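Local coordinates for FYVE, RhoGEF and PH domain-containing protein 5 (Homo sapiens, PDB 3MPX) that activates the small GTPase CDC42 by exchanging its bound GDP for GTP, and mediates this activation in response to VEGF, at residues L271-Q276 against Y281-T286; G248-V253 against D326-C331. All coordinates share one frame; numbering follows the deposited sequence.

Both contacts belong to the first PH domain of this DH-PH fragment, beside the helical DH part that carries the exchange activity typical of such domains. Along the chain, interaction 1 (271-276 with 281-286) is nested inside the loop closed by interaction 2 (248-253 with 326-331). Their centres lie about 14 Å apart and both reach the same sheet, with strand 257-266 between strands 244-254 and 269-275. Interaction 1 is a local hairpin near the surface, while interaction 2 brings the C-terminal helix of the PH domain, 322-334, back onto strand 244-254. Hairpin and capping helix are thus two parts of one PH fold, joined through strand 257-266 and where Y272 OH packs 3.8 Å from K252 CB.

Interaction 1 of 2, residues L271-Q276 against Y281-T286; sequences LYTYPQ and YRLKNT
Y272 pairs with N285 where strands 271-275 and 281-286 run antiparallel, their local axes 4.4 Å apart at closest and 143° between directions. Y272 N donates to N285 O at 3.2 Å, and Y272 O takes a firm bond from K284 N at 2.7 Å with an N-H...O angle of 159°, plus a weak one from N285 N. K284 and N285 thus both face Y272 and share its carbonyl oxygen, a classic beta bulge. Towards the turn, the bonds between Y274 and R282 are weak.

This is a beta hairpin of the PH sheet, its second strand bordered by the short strand 231-232. On one face L271 and L283 meet, CB of the first 3.9 Å from CD1 of the second, and L271 CD2 lies alongside T286 CG2. Further along the same face, Y281 CD1 sits 3.8 Å from P275 CB, while T273 OG1 comes close to Y281 CB and is held by H262 O. The Y281 ring also stacks on H262 and meets F264 edge-to-face.

Y272 and Y274 lie on the other face, and K284, at the bulge, leans across to them. A chi1 of -171° swings the Y272 ring away from its own N and obliquely beside K284, with Y272 CD1 3.8 Å from K284 CB. K284 then bends at chi2 and runs back over the first strand, bringing its CE 3.7 Å from Y274 CB.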
loop_
_atom_site.group_PDB
_atom_site.type_symbol
_atom_site.label_atom_id
_atom_site.label_comp_id
_atom_site.label_asym_id
_atom_site.label_seq_id
_atom_site.Cartn_x
_atom_site.Cartn_y
_atom_site.Cartn_z
ATOM N N LEU A 271 -0.425 -16.237 -2.832
ATOM C CA LEU A 271 -1.170 -16.323 -1.584
ATOM C C LEU A 271 -2.291 -17.330 -1.776
ATOM O O LEU A 271 -2.998 -17.301 -2.795
ATOM C CB LEU A 271 -1.702 -14.967 -1.098
ATOM C CG LEU A 271 -0.726 -13.773 -0.992
ATOM C CD1 LEU A 271 -1.428 -12.568 -0.376
ATOM C CD2 LEU A 271 0.516 -14.102 -0.158
ATOM N N TYR A 272 -2.379 -18.275 -0.819
ATOM C CA TYR A 272 -3.335 -19.379 -0.761
ATOM C C TYR A 272 -4.133 -19.120 0.483
ATOM O O TYR A 272 -3.583 -19.174 1.585
ATOM C CB TYR A 272 -2.561 -20.707 -0.668
ATOM C CG TYR A 272 -3.401 -21.954 -0.821
ATOM C CD1 TYR A 272 -3.665 -22.778 0.271
ATOM C CD2 TYR A 272 -3.852 -22.361 -2.069
ATOM C CE1 TYR A 272 -4.398 -23.955 0.128
ATOM C CE2 TYR A 272 -4.607 -23.518 -2.221
ATOM C CZ TYR A 272 -4.864 -24.322 -1.121
ATOM O OH TYR A 272 -5.594 -25.472 -1.290
ATOM N N THR A 273 -5.391 -18.711 0.318
ATOM C CA THR A 273 -6.209 -18.313 1.463
ATOM C C THR A 273 -7.532 -19.127 1.562
ATOM O O THR A 273 -7.758 -20.064 0.789
ATOM C CB THR A 273 -6.468 -16.735 1.485
ATOM O OG1 THR A 273 -7.588 -16.382 0.679
ATOM C CG2 THR A 273 -5.273 -15.901 1.052
ATOM N N TYR A 274 -8.373 -18.758 2.554
ATOM C CA TYR A 274 -9.703 -19.284 2.784
ATOM C C TYR A 274 -10.668 -18.092 2.932
ATOM O O TYR A 274 -10.517 -17.274 3.861
ATOM C CB TYR A 274 -9.784 -20.196 4.022
ATOM C CG TYR A 274 -11.208 -20.380 4.511
ATOM C CD1 TYR A 274 -12.133 -21.121 3.773
ATOM C CD2 TYR A 274 -11.644 -19.780 5.689
ATOM C CE1 TYR A 274 -13.456 -21.262 4.199
ATOM C CE2 TYR A 274 -12.970 -19.895 6.114
ATOM C CZ TYR A 274 -13.869 -20.651 5.373
ATOM O OH TYR A 274 -15.164 -20.807 5.799
ATOM N N PRO A 275 -11.709 -18.017 2.082
ATOM C CA PRO A 275 -12.656 -16.904 2.205
ATOM C C PRO A 275 -13.616 -17.033 3.381
ATOM O O PRO A 275 -14.389 -17.984 3.454
ATOM C CB PRO A 275 -13.388 -16.894 0.859
ATOM C CG PRO A 275 -13.156 -18.219 0.260
ATOM C CD PRO A 275 -12.024 -18.894 0.938
ATOM N N GLN A 276 -13.589 -16.049 4.281
ATOM C CA GLN A 276 -14.470 -15.996 5.457
ATOM C C GLN A 276 -15.762 -15.190 5.187
ATOM O O GLN A 276 -15.802 -14.399 4.244
ATOM C CB GLN A 276 -13.724 -15.428 6.685
ATOM C CG GLN A 276 -12.529 -16.266 7.140
ATOM C CD GLN A 276 -11.581 -15.518 8.055
ATOM O OE1 GLN A 276 -10.351 -15.630 7.936
ATOM N NE2 GLN A 276 -12.120 -14.760 9.010
ATOM N N TYR A 281 -10.135 -12.823 4.505
ATOM C CA TYR A 281 -9.578 -14.141 4.217
ATOM C C TYR A 281 -8.582 -14.576 5.301
ATOM O O TYR A 281 -8.353 -13.829 6.250
ATOM C CB TYR A 281 -8.902 -14.154 2.833
ATOM C CG TYR A 281 -9.709 -13.514 1.729
ATOM C CD1 TYR A 281 -10.600 -14.261 0.971
ATOM C CD2 TYR A 281 -9.544 -12.170 1.407
ATOM C CE1 TYR A 281 -11.342 -13.677 -0.053
ATOM C CE2 TYR A 281 -10.291 -11.571 0.395
ATOM C CZ TYR A 281 -11.182 -12.330 -0.338
ATOM O OH TYR A 281 -11.890 -11.743 -1.353
ATOM N N ARG A 282 -8.011 -15.796 5.164
ATOM C CA ARG A 282 -7.044 -16.383 6.101
ATOM C C ARG A 282 -5.923 -17.014 5.309
ATOM O O ARG A 282 -6.182 -17.940 4.543
ATOM C CB ARG A 282 -7.732 -17.435 7.005
ATOM C CG ARG A 282 -6.784 -18.282 7.868
ATOM C CD ARG A 282 -6.104 -17.499 8.975
ATOM N NE ARG A 282 -7.051 -17.041 9.990
ATOM C CZ ARG A 282 -6.716 -16.311 11.048
ATOM N NH1 ARG A 282 -5.451 -15.947 11.240
ATOM N NH2 ARG A 282 -7.642 -15.936 11.923
ATOM N N LEU A 283 -4.684 -16.518 5.477
ATOM C CA LEU A 283 -3.526 -17.057 4.763
ATOM C C LEU A 283 -3.311 -18.498 5.214
ATOM O O LEU A 283 -3.132 -18.742 6.416
ATOM C CB LEU A 283 -2.276 -16.191 4.985
ATOM C CG LEU A 283 -1.060 -16.473 4.094
ATOM C CD1 LEU A 283 -1.365 -16.273 2.605
ATOM C CD2 LEU A 283 0.103 -15.611 4.504
ATOM N N LYS A 284 -3.458 -19.457 4.264
ATOM C CA LYS A 284 -3.346 -20.881 4.561
ATOM C C LYS A 284 -1.964 -21.429 4.282
ATOM O O LYS A 284 -1.534 -22.352 4.968
ATOM C CB LYS A 284 -4.415 -21.710 3.828
ATOM C CG LYS A 284 -5.837 -21.588 4.396
ATOM C CD LYS A 284 -5.970 -21.665 5.939
ATOM C CE LYS A 284 -7.412 -21.838 6.363
ATOM N NZ LYS A 284 -7.599 -21.667 7.830
ATOM N N ASN A 285 -1.281 -20.880 3.277
ATOM C CA ASN A 285 0.067 -21.246 2.835
ATOM C C ASN A 285 0.483 -20.191 1.817
ATOM O O ASN A 285 -0.352 -19.403 1.368
ATOM C CB ASN A 285 0.072 -22.653 2.194
ATOM C CG ASN A 285 1.426 -23.237 1.851
ATOM O OD1 ASN A 285 2.421 -23.082 2.578
ATOM N ND2 ASN A 285 1.480 -23.965 0.741
ATOM N N THR A 286 1.769 -20.148 1.476
ATOM C CA THR A 286 2.304 -19.184 0.523
ATOM C C THR A 286 3.259 -19.947 -0.378
ATOM O O THR A 286 3.981 -20.804 0.110
ATOM C CB THR A 286 2.934 -17.993 1.286
ATOM O OG1 THR A 286 2.148 -17.657 2.446
ATOM C CG2 THR A 286 3.121 -16.778 0.428
#

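Interaction 2 of 2, residues G248-V253 against D326-C331; sequences GTLMKV and DEWYGC
W328 reaches from helix 326-331 to segment 248-253 and meets two residues there, G248 at the rim of the indole and L250 over a face. The six-membered end of the ring comes edge-on to the glycine backbone: W328 CZ2 is 3.6 Å from G248 N, which lies in the plane of the ring. The backbone angles of G248 (phi 151°, psi 150°) by themselves call for glycine, and a CB there would also point at the indole. L250 approaches differently. Its CD1 sits 4.2 Å from the centroid of the five-membered ring and only 5° off the normal, a CH-pi contact, while CD2 lies 4.1 Å from W328 CD1. Replacing W328 with an alanine would probably cost L250 the flat surface it packs on and open a gap beside G248.

That tight patch, with L250 and W328 buried, is small. On the far side of the strand T249 points away from the helix, is exposed, and hydrogen-bonds through OG1 to H262; on the helix D326 and Y329 turn to R296, by salt bridge and cation-pi contact.

A C-terminal helix capping one end of the beta sandwich is a hallmark of PH domains, and W328 is consistent with their signature tryptophan: here helix 322-334 lays it against L263 of strand 257-266 and K246 of strand 244-254, and L250 also packs on L263 and on L317 of strand 314-318.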
loop_
_atom_site.group_PDB
_atom_site.type_symbol
_atom_site.label_atom_id
_atom_site.label_comp_id
_atom_site.label_asym_id
_atom_site.label_seq_id
_atom_site.Cartn_x
_atom_site.Cartn_y
_atom_site.Cartn_z
ATOM N N GLY A 248 -9.090 -14.909 -7.336
ATOM C CA GLY A 248 -10.183 -15.830 -7.605
ATOM C C GLY A 248 -10.159 -17.053 -6.723
ATOM O O GLY A 248 -9.095 -17.502 -6.297
ATOM N N THR A 249 -11.349 -17.594 -6.449
ATOM C CA THR A 249 -11.573 -18.761 -5.605
ATOM C C THR A 249 -11.603 -20.025 -6.442
ATOM O O THR A 249 -12.172 -20.041 -7.537
ATOM C CB THR A 249 -12.891 -18.598 -4.822
ATOM O OG1 THR A 249 -12.859 -17.374 -4.094
ATOM C CG2 THR A 249 -13.171 -19.760 -3.867
ATOM N N LEU A 250 -10.971 -21.083 -5.921
ATOM C CA LEU A 250 -10.960 -22.410 -6.516
ATOM C C LEU A 250 -11.252 -23.402 -5.388
ATOM O O LEU A 250 -11.191 -23.025 -4.209
ATOM C CB LEU A 250 -9.639 -22.712 -7.253
ATOM C CG LEU A 250 -9.291 -21.815 -8.473
ATOM C CD1 LEU A 250 -7.890 -22.083 -8.974
ATOM C CD2 LEU A 250 -10.274 -21.993 -9.621
HETATM N N MSE A 251 -11.661 -24.627 -5.738
HETATM C CA MSE A 251 -11.989 -25.634 -4.740
HETATM C C MSE A 251 -10.795 -26.526 -4.462
HETATM O O MSE A 251 -10.127 -26.978 -5.390
HETATM C CB MSE A 251 -13.195 -26.473 -5.187
HETATM C CG MSE A 251 -14.455 -25.652 -5.410
HETATM SE SE MSE A 251 -15.050 -24.752 -3.778
HETATM C CE MSE A 251 -16.442 -26.029 -3.191
ATOM N N LYS A 252 -10.515 -26.766 -3.176
ATOM C CA LYS A 252 -9.447 -27.663 -2.747
ATOM C C LYS A 252 -10.057 -29.053 -2.727
ATOM O O LYS A 252 -11.089 -29.262 -2.072
ATOM C CB LYS A 252 -8.932 -27.277 -1.354
ATOM N N VAL A 253 -9.465 -29.988 -3.494
ATOM C CA VAL A 253 -9.975 -31.364 -3.584
ATOM C C VAL A 253 -9.253 -32.280 -2.590
ATOM O O VAL A 253 -8.107 -32.694 -2.828
ATOM C CB VAL A 253 -9.985 -31.971 -5.010
ATOM C CG1 VAL A 253 -11.080 -33.026 -5.123
ATOM C CG2 VAL A 253 -10.153 -30.900 -6.084
ATOM N N ASP A 326 -8.442 -22.871 -17.612
ATOM C CA ASP A 326 -7.486 -22.430 -18.623
ATOM C C ASP A 326 -7.168 -20.932 -18.511
ATOM O O ASP A 326 -6.131 -20.506 -19.027
ATOM C CB ASP A 326 -7.968 -22.808 -20.031
ATOM C CG ASP A 326 -7.927 -24.305 -20.304
ATOM O OD1 ASP A 326 -7.461 -25.062 -19.418
ATOM O OD2 ASP A 326 -8.366 -24.720 -21.401
ATOM N N GLU A 327 -8.027 -20.142 -17.811
ATOM C CA GLU A 327 -7.785 -18.718 -17.560
ATOM C C GLU A 327 -6.594 -18.629 -16.601
ATOM O O GLU A 327 -5.609 -17.962 -16.911
ATOM C CB GLU A 327 -9.026 -18.028 -16.961
ATOM N N TRP A 328 -6.665 -19.376 -15.482
ATOM C CA TRP A 328 -5.618 -19.479 -14.472
ATOM C C TRP A 328 -4.359 -20.121 -15.047
ATOM O O TRP A 328 -3.259 -19.659 -14.743
ATOM C CB TRP A 328 -6.107 -20.285 -13.258
ATOM C CG TRP A 328 -6.934 -19.483 -12.296
ATOM C CD1 TRP A 328 -8.296 -19.436 -12.222
ATOM C CD2 TRP A 328 -6.445 -18.599 -11.274
ATOM N NE1 TRP A 328 -8.687 -18.580 -11.215
ATOM C CE2 TRP A 328 -7.571 -18.050 -10.620
ATOM C CE3 TRP A 328 -5.158 -18.223 -10.841
ATOM C CZ2 TRP A 328 -7.449 -17.144 -9.558
ATOM C CZ3 TRP A 328 -5.041 -17.330 -9.786
ATOM C CH2 TRP A 328 -6.175 -16.801 -9.157
ATOM N N TYR A 329 -4.512 -21.168 -15.889
ATOM C CA TYR A 329 -3.367 -21.881 -16.460
ATOM C C TYR A 329 -2.439 -20.939 -17.230
ATOM O O TYR A 329 -1.249 -20.907 -16.923
ATOM C CB TYR A 329 -3.785 -23.100 -17.310
ATOM C CG TYR A 329 -2.594 -23.860 -17.858
ATOM C CD1 TYR A 329 -1.875 -24.744 -17.056
ATOM C CD2 TYR A 329 -2.146 -23.648 -19.159
ATOM C CE1 TYR A 329 -0.760 -25.423 -17.547
ATOM C CE2 TYR A 329 -1.029 -24.316 -19.659
ATOM C CZ TYR A 329 -0.339 -25.204 -18.851
ATOM O OH TYR A 329 0.768 -25.846 -19.354
ATOM N N GLY A 330 -3.006 -20.161 -18.164
ATOM C CA GLY A 330 -2.297 -19.181 -18.983
ATOM C C GLY A 330 -1.659 -18.070 -18.178
ATOM O O GLY A 330 -0.574 -17.593 -18.527
ATOM N N CYS A 331 -2.319 -17.667 -17.082
ATOM C CA CYS A 331 -1.814 -16.625 -16.194
ATOM C C CYS A 331 -0.689 -17.165 -15.308
ATOM O O CYS A 331 0.360 -16.527 -15.219
ATOM C CB CYS A 331 -2.941 -16.001 -15.377
ATOM S SG CYS A 331 -4.110 -15.024 -16.364
#